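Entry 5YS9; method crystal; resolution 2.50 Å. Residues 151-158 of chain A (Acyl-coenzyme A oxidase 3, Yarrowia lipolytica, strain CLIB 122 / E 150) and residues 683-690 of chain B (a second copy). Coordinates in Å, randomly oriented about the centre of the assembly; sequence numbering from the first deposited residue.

Chain A, residues 151-158: ADVKGFYG
Chain B 683-690: PFLFREDE

An arginine that bonds back to a carbonyl of the helix just before it while gripping two successive carbonyls of a partner chain can join two irregular segments, as two copies of acyl-coenzyme A oxidase 3 illustrate. Arg B687 (chi1 p, chi2 and chi3 t, chi4 -76°) sends NH2 to Asp A152 O and NH1 to Val A153 O, both at 2.7 Å, so the carbonyls lie at the guanidinium edge, where its N-H groups point. NH1 also donates to Phe B684 O at 2.8 Å, an oxygen that accepts the backbone N of Arg B687 at 3.3 Å.

Chain A has no regular helix or strand. Val A153 (45/58) and Gly A155 (50/32) take positive phi, on either side of the extended Lys A154 (-117/115); Phe A156 and Tyr A157 are also extended. The chain B helix runs through Leu B685, Phe B686 (-111/26) departs from it, and residues 687-690 continue with phi near -60 to -70° and psi near 150°. The stretches run in roughly opposite directions, and the register centres on Gly A155 and Leu B685, with CA atoms 4.8 Å apart. Gly A155 N donates to Leu B685 O at 2.6 Å, nearly straight at 168°, and Lys A154 CA approaches the same oxygen at 3.4 Å in a CA-H...O contact. Gly A155 CA lies over one face of the Phe B686 ring, 4.1 Å from CE1.

Lys A154 (m, m, m, t) starts away from chain B, but its folded chain lays CD over the guanidinium face, 3.7 Å from Arg B687 NH1, and delivers NZ to Asp B689 OD1 in a 2.9 Å salt bridge.

Leu B685 (m, t) supplies the apolar centre: its CD2 lies 4.0 Å from Val A153 CG1 and 4.1 Å from CD2 of Tyr A157, at that ring's edge. Val A153 (t) also places CG1 3.8 Å from Phe B684 CE2.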

# COMPACT_ATOMS: atom_id res chain seq x y z
N ALA A 151 2.40 -24.81 -29.01
CA ALA A 151 3.74 -24.44 -28.53
C ALA A 151 4.22 -23.14 -29.18
O ALA A 151 4.79 -22.31 -28.54
CB ALA A 151 4.74 -25.56 -28.82
N ASP A 152 3.94 -22.97 -30.45
CA ASP A 152 4.42 -21.85 -31.21
C ASP A 152 3.43 -20.64 -31.25
O ASP A 152 3.69 -19.65 -31.93
CB ASP A 152 4.70 -22.34 -32.64
CG ASP A 152 5.65 -23.51 -32.69
OD1 ASP A 152 6.19 -23.92 -31.65
OD2 ASP A 152 5.86 -24.04 -33.78
N VAL A 153 2.31 -20.73 -30.55
CA VAL A 153 1.22 -19.74 -30.60
C VAL A 153 0.94 -19.36 -32.05
O VAL A 153 1.03 -18.18 -32.41
CB VAL A 153 1.50 -18.51 -29.70
CG1 VAL A 153 0.23 -17.73 -29.45
CG2 VAL A 153 2.08 -18.93 -28.35
N LYS A 154 0.62 -20.38 -32.86
CA LYS A 154 0.31 -20.26 -34.28
C LYS A 154 -1.11 -20.71 -34.46
O LYS A 154 -1.41 -21.85 -34.22
CB LYS A 154 1.19 -21.18 -35.11
CG LYS A 154 2.70 -21.05 -34.89
CD LYS A 154 3.37 -19.97 -35.73
CE LYS A 154 3.84 -20.50 -37.08
NZ LYS A 154 4.85 -19.60 -37.72
N GLY A 155 -2.01 -19.81 -34.87
CA GLY A 155 -3.45 -20.11 -34.91
C GLY A 155 -4.01 -20.72 -33.62
O GLY A 155 -4.94 -21.51 -33.69
N PHE A 156 -3.46 -20.36 -32.45
CA PHE A 156 -3.78 -21.01 -31.17
C PHE A 156 -3.27 -20.13 -30.02
O PHE A 156 -2.17 -19.59 -30.10
CB PHE A 156 -3.07 -22.37 -31.06
CG PHE A 156 -3.63 -23.30 -30.02
CD1 PHE A 156 -3.34 -23.12 -28.67
CD2 PHE A 156 -4.41 -24.41 -30.40
CE1 PHE A 156 -3.81 -23.99 -27.71
CE2 PHE A 156 -4.90 -25.29 -29.44
CZ PHE A 156 -4.60 -25.09 -28.10
N TYR A 157 -4.07 -19.97 -28.97
CA TYR A 157 -3.72 -19.16 -27.82
C TYR A 157 -4.58 -19.66 -26.67
O TYR A 157 -5.82 -19.68 -26.74
CB TYR A 157 -3.97 -17.67 -28.07
CG TYR A 157 -3.18 -16.74 -27.17
CD1 TYR A 157 -3.51 -16.58 -25.83
CD2 TYR A 157 -2.10 -16.02 -27.66
CE1 TYR A 157 -2.79 -15.71 -25.00
CE2 TYR A 157 -1.36 -15.16 -26.85
CZ TYR A 157 -1.70 -15.00 -25.51
OH TYR A 157 -0.97 -14.14 -24.71
N GLY A 158 -3.89 -20.10 -25.63
CA GLY A 158 -4.49 -20.81 -24.50
C GLY A 158 -4.61 -19.87 -23.32
O GLY A 158 -3.97 -18.83 -23.27
N PRO B 683 -2.55 -10.81 -37.29
CA PRO B 683 -1.23 -11.01 -37.93
C PRO B 683 -0.16 -11.74 -37.13
O PRO B 683 0.73 -12.31 -37.71
CB PRO B 683 -0.75 -9.56 -38.22
CG PRO B 683 -2.00 -8.74 -38.21
CD PRO B 683 -2.85 -9.37 -37.14
N PHE B 684 -0.26 -11.74 -35.81
CA PHE B 684 0.61 -12.55 -34.99
C PHE B 684 0.18 -14.01 -34.94
O PHE B 684 1.00 -14.89 -35.12
CB PHE B 684 0.69 -12.03 -33.56
CG PHE B 684 1.53 -12.90 -32.66
CD1 PHE B 684 2.90 -13.03 -32.87
CD2 PHE B 684 0.94 -13.67 -31.66
CE1 PHE B 684 3.68 -13.84 -32.06
CE2 PHE B 684 1.73 -14.51 -30.86
CZ PHE B 684 3.10 -14.59 -31.06
N LEU B 685 -1.09 -14.27 -34.62
CA LEU B 685 -1.59 -15.67 -34.59
C LEU B 685 -1.38 -16.39 -35.91
O LEU B 685 -1.07 -17.57 -35.92
CB LEU B 685 -3.07 -15.75 -34.22
CG LEU B 685 -3.35 -15.23 -32.81
CD1 LEU B 685 -4.85 -15.28 -32.51
CD2 LEU B 685 -2.51 -15.98 -31.78
N PHE B 686 -1.50 -15.68 -37.02
CA PHE B 686 -1.37 -16.28 -38.33
C PHE B 686 -0.12 -15.86 -39.08
O PHE B 686 -0.12 -15.87 -40.31
CB PHE B 686 -2.62 -15.95 -39.13
CG PHE B 686 -3.81 -16.66 -38.61
CD1 PHE B 686 -4.04 -17.99 -38.94
CD2 PHE B 686 -4.65 -16.05 -37.70
CE1 PHE B 686 -5.12 -18.67 -38.42
CE2 PHE B 686 -5.73 -16.72 -37.19
CZ PHE B 686 -5.96 -18.04 -37.54
N ARG B 687 0.92 -15.47 -38.36
CA ARG B 687 2.18 -15.14 -38.99
C ARG B 687 2.79 -16.34 -39.76
O ARG B 687 2.61 -17.48 -39.37
CB ARG B 687 3.19 -14.63 -37.96
CG ARG B 687 3.71 -15.67 -36.98
CD ARG B 687 4.19 -14.97 -35.72
NE ARG B 687 4.74 -15.87 -34.73
CZ ARG B 687 4.04 -16.68 -33.94
NH1 ARG B 687 2.73 -16.72 -33.98
NH2 ARG B 687 4.68 -17.44 -33.09
N GLU B 688 3.54 -16.03 -40.80
CA GLU B 688 4.26 -17.02 -41.60
C GLU B 688 5.43 -17.67 -40.86
O GLU B 688 5.96 -17.12 -39.91
CB GLU B 688 4.71 -16.37 -42.89
CG GLU B 688 3.54 -15.72 -43.62
CD GLU B 688 3.29 -16.27 -44.98
OE1 GLU B 688 2.19 -16.85 -45.19
OE2 GLU B 688 4.20 -16.10 -45.82
N ASP B 689 5.81 -18.87 -41.28
CA ASP B 689 6.90 -19.58 -40.62
C ASP B 689 8.22 -18.92 -40.88
O ASP B 689 8.39 -18.23 -41.88
CB ASP B 689 7.00 -21.03 -41.12
CG ASP B 689 5.95 -21.92 -40.52
OD1 ASP B 689 5.73 -21.85 -39.29
OD2 ASP B 689 5.37 -22.71 -41.29
N GLU B 690 9.17 -19.17 -39.99
CA GLU B 690 10.56 -18.76 -40.21
C GLU B 690 11.11 -19.34 -41.54
O GLU B 690 10.71 -20.42 -41.98
CB GLU B 690 11.46 -19.17 -39.02
CG GLU B 690 12.28 -18.02 -38.44
CD GLU B 690 13.38 -18.44 -37.49
OE1 GLU B 690 13.50 -19.65 -37.17
OE2 GLU B 690 14.15 -17.55 -37.07